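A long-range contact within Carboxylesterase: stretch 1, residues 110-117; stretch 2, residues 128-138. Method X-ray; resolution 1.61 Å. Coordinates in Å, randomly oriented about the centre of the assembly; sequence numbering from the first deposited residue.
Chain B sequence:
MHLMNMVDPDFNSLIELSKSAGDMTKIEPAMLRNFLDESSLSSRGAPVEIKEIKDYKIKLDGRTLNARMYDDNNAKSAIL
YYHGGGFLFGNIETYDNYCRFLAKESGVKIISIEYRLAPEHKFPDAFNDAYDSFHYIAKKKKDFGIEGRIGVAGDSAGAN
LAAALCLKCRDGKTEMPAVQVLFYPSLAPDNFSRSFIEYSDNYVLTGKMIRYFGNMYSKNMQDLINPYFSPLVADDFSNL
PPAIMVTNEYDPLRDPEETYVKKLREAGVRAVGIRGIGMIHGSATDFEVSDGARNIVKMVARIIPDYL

Stretch 1, residues 110-117: IISIEYRL
Stretch 2 (128-138) NDAYDSFHYIA

Residues Ile110 to Ile113 of stretch 1 are β-strand, continuing from earlier in the chain, with phi near -90 to -119° and psi between 107 and 129°. Glu114 follows at -87/89°, and Tyr115 (-75/165°), Arg116 (-77/145°) and Leu117 (-110/153°) are extended loop. Stretch 2 is helix throughout, with phi near -65° and psi from -34 to -51°, held by i to i+4 bonds such as Ser133 N to Asp129 O (2.8 Å) and Ile137 N to Ser133 O (2.9 Å). The strand and helix axes run roughly antiparallel, at 143° between their N-to-C directions, and approach to 10.9 Å. The register pairs every second residue of stretch 1 with every fourth of the helix: the CA atoms of Ile111 and Ile137 lie 9.8 Å apart, those of Ile113 and Ser133 8.0 Å, and those of Tyr115 and Asp129 5.6 Å. The backbones thus converge towards the loop, and the side chains between them change from apolar to charged.

At the wide end, isoleucines meet across the gap. Ile111 (m, t), Ile113 (m, t) and Ile137 (m, t) all point their CA-to-CB bonds toward the other stretch. Ile111 CD1 comes 4.3 Å from Ile137 CG2, and Ile113 CD1 comes 4.0 Å from Ile137 CD1, so one helix residue packs against two strand residues on the same face of the strand. Ile110 and Ser112, alternating with them, are out of reach.

One helical turn back, where the CA atoms of Ile113 and Ser133 are 8.0 Å apart, Ser133 (p) places OG 3.6 Å from Ile113 CD1. Ser133 OG is also 2.8 Å from Asp129 O and 3.1 Å from Ala130 O, so the hydroxyl lies against its own helix backbone.

At the narrow end, the CA-to-CB bond of Tyr115 (p, chi2 87°) points toward the helix, with Tyr115 CB 3.7 Å from Asp129 CB, while the end of the side chain leads away. Asp129 (m, chi2 -11°), buried, loses the largest area in the contact, 87 of the summed 348 Å². Asp129 OD2 accepts from the backbone Arg116 N at 2.8 Å (158°) and from Arg116 NE at 2.9 Å (165°), the latter part of a salt bridge. Arg116 NE and NH2 also give weak hydrogen bonds to Asp129 OD1, at 3.2 and 2.9 Å, within the same salt bridge. The CA-to-CB bond of Arg116 points sideways, and the end of the side chain comes nearer: its m, t, m course, with chi4 169°, brings the guanidinium back so that Asp129 OD2 meets its edge, near the plane. A single carboxylate therefore fixes both the loop backbone and the arginine side chain to the helix.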

# COMPACT_ATOMS: atom_id res chain seq x y z
N ILE B 110 8.31 35.07 9.88
CA ILE B 110 8.99 33.99 9.14
C ILE B 110 10.38 34.56 8.73
O ILE B 110 10.48 35.61 8.02
CB ILE B 110 8.16 33.62 7.83
CG1 ILE B 110 6.74 33.16 8.17
CG2 ILE B 110 8.89 32.51 6.95
CD1 ILE B 110 6.62 31.92 9.11
N ILE B 111 11.44 33.81 9.04
CA ILE B 111 12.79 34.28 8.70
C ILE B 111 13.37 33.25 7.76
O ILE B 111 13.78 32.15 8.18
CB ILE B 111 13.70 34.48 9.96
CG1 ILE B 111 12.97 35.48 10.92
CG2 ILE B 111 15.13 34.98 9.51
CD1 ILE B 111 13.74 35.67 12.29
N SER B 112 13.47 33.60 6.49
CA SER B 112 13.94 32.67 5.47
C SER B 112 15.44 32.78 5.37
O SER B 112 16.02 33.88 5.12
CB SER B 112 13.20 33.01 4.17
OG SER B 112 13.76 32.21 3.11
N ILE B 113 16.15 31.67 5.64
CA ILE B 113 17.61 31.70 5.72
C ILE B 113 18.30 31.03 4.56
O ILE B 113 17.93 29.92 4.12
CB ILE B 113 18.07 31.02 7.04
CG1 ILE B 113 17.56 31.84 8.23
CG2 ILE B 113 19.60 30.89 7.12
CD1 ILE B 113 17.42 30.99 9.49
N GLU B 114 19.24 31.76 3.97
CA GLU B 114 20.04 31.23 2.86
C GLU B 114 21.26 30.47 3.31
O GLU B 114 22.40 31.04 3.33
CB GLU B 114 20.52 32.32 1.85
CG GLU B 114 19.60 32.44 0.76
CD GLU B 114 20.02 33.52 -0.23
OE1 GLU B 114 21.17 34.09 -0.20
OE2 GLU B 114 19.10 33.85 -0.97
N TYR B 115 21.12 29.16 3.54
CA TYR B 115 22.30 28.32 3.84
C TYR B 115 23.11 28.03 2.62
O TYR B 115 22.66 28.30 1.48
CB TYR B 115 21.79 26.99 4.47
CG TYR B 115 20.79 26.22 3.56
CD1 TYR B 115 21.28 25.30 2.58
CD2 TYR B 115 19.39 26.46 3.68
CE1 TYR B 115 20.33 24.63 1.80
CE2 TYR B 115 18.47 25.71 2.92
CZ TYR B 115 18.99 24.84 2.00
OH TYR B 115 18.18 24.11 1.14
N ARG B 116 24.33 27.56 2.83
CA ARG B 116 25.31 27.35 1.70
C ARG B 116 24.92 26.07 0.94
O ARG B 116 24.45 25.05 1.53
CB ARG B 116 26.71 27.28 2.25
CG ARG B 116 27.12 28.71 2.77
CD ARG B 116 28.48 28.65 3.51
NE ARG B 116 28.37 27.77 4.67
CZ ARG B 116 29.38 27.31 5.42
NH1 ARG B 116 30.62 27.70 5.00
NH2 ARG B 116 29.19 26.51 6.46
N LEU B 117 25.13 26.11 -0.38
CA LEU B 117 24.64 25.09 -1.26
C LEU B 117 25.78 24.24 -1.83
O LEU B 117 26.91 24.66 -2.00
CB LEU B 117 23.84 25.72 -2.45
CG LEU B 117 22.69 26.55 -1.94
CD1 LEU B 117 22.14 27.40 -3.19
CD2 LEU B 117 21.62 25.63 -1.37
N ASN B 128 25.41 22.80 9.37
CA ASN B 128 25.97 23.72 10.33
C ASN B 128 25.37 25.12 10.18
O ASN B 128 25.18 25.80 11.18
CB ASN B 128 27.50 23.78 10.13
CG ASN B 128 28.22 22.51 10.64
OD1 ASN B 128 27.66 21.72 11.47
ND2 ASN B 128 29.47 22.32 10.14
N ASP B 129 25.05 25.53 8.94
CA ASP B 129 24.39 26.79 8.75
C ASP B 129 23.01 26.82 9.44
O ASP B 129 22.60 27.83 10.05
CB ASP B 129 24.25 27.10 7.27
CG ASP B 129 25.55 27.37 6.60
OD1 ASP B 129 26.60 27.54 7.29
OD2 ASP B 129 25.58 27.40 5.35
N ALA B 130 22.24 25.77 9.28
CA ALA B 130 20.91 25.65 9.91
C ALA B 130 21.02 25.65 11.45
O ALA B 130 20.38 26.46 12.13
CB ALA B 130 20.15 24.39 9.30
N TYR B 131 21.90 24.79 12.00
CA TYR B 131 22.05 24.73 13.44
C TYR B 131 22.62 25.99 14.03
O TYR B 131 22.05 26.54 15.02
CB TYR B 131 22.99 23.59 13.74
CG TYR B 131 23.32 23.43 15.24
CD1 TYR B 131 22.48 22.68 16.05
CD2 TYR B 131 24.50 23.99 15.79
CE1 TYR B 131 22.79 22.46 17.42
CE2 TYR B 131 24.83 23.76 17.17
CZ TYR B 131 23.95 23.01 17.94
OH TYR B 131 24.21 22.74 19.30
N ASP B 132 23.66 26.50 13.38
CA ASP B 132 24.28 27.75 13.87
C ASP B 132 23.34 28.94 13.71
O ASP B 132 23.31 29.79 14.64
CB ASP B 132 25.61 28.01 13.17
CG ASP B 132 26.69 27.02 13.58
OD1 ASP B 132 26.63 26.33 14.67
OD2 ASP B 132 27.68 26.94 12.84
N SER B 133 22.53 29.01 12.62
CA SER B 133 21.66 30.18 12.49
C SER B 133 20.57 30.17 13.55
O SER B 133 20.14 31.21 14.03
CB SER B 133 21.08 30.40 11.05
OG SER B 133 20.31 29.24 10.68
N PHE B 134 20.04 28.94 13.92
CA PHE B 134 19.04 28.84 14.94
C PHE B 134 19.62 29.40 16.25
O PHE B 134 18.97 30.21 16.89
CB PHE B 134 18.55 27.36 15.08
CG PHE B 134 17.77 27.17 16.37
CD1 PHE B 134 16.53 27.79 16.53
CD2 PHE B 134 18.38 26.52 17.47
CE1 PHE B 134 15.82 27.71 17.77
CE2 PHE B 134 17.65 26.48 18.69
CZ PHE B 134 16.42 27.10 18.83
N HIS B 135 20.82 28.92 16.56
CA HIS B 135 21.38 29.38 17.85
C HIS B 135 21.74 30.83 17.81
O HIS B 135 21.55 31.55 18.84
CB HIS B 135 22.53 28.46 18.28
CG HIS B 135 22.07 27.16 18.84
ND1 HIS B 135 21.41 27.04 20.05
CD2 HIS B 135 22.04 25.93 18.27
CE1 HIS B 135 21.08 25.77 20.24
NE2 HIS B 135 21.47 25.06 19.18
N TYR B 136 22.20 31.33 16.68
CA TYR B 136 22.50 32.79 16.56
C TYR B 136 21.27 33.64 16.79
O TYR B 136 21.30 34.62 17.61
CB TYR B 136 23.12 33.03 15.20
CG TYR B 136 23.53 34.46 14.87
CD1 TYR B 136 24.85 34.84 14.80
CD2 TYR B 136 22.56 35.35 14.41
CE1 TYR B 136 25.18 36.15 14.37
CE2 TYR B 136 22.88 36.62 13.99
CZ TYR B 136 24.20 37.01 13.97
OH TYR B 136 24.52 38.32 13.47
N ILE B 137 20.18 33.32 16.08
CA ILE B 137 18.96 34.09 16.26
C ILE B 137 18.36 33.92 17.63
O ILE B 137 17.85 34.90 18.21
CB ILE B 137 17.95 33.81 15.12
CG1 ILE B 137 18.62 34.26 13.82
CG2 ILE B 137 16.66 34.64 15.33
CD1 ILE B 137 18.01 33.60 12.52
N ALA B 138 18.43 32.75 18.20
CA ALA B 138 17.90 32.53 19.55
C ALA B 138 18.70 33.39 20.58
O ALA B 138 18.09 34.00 21.49
CB ALA B 138 17.91 31.12 19.96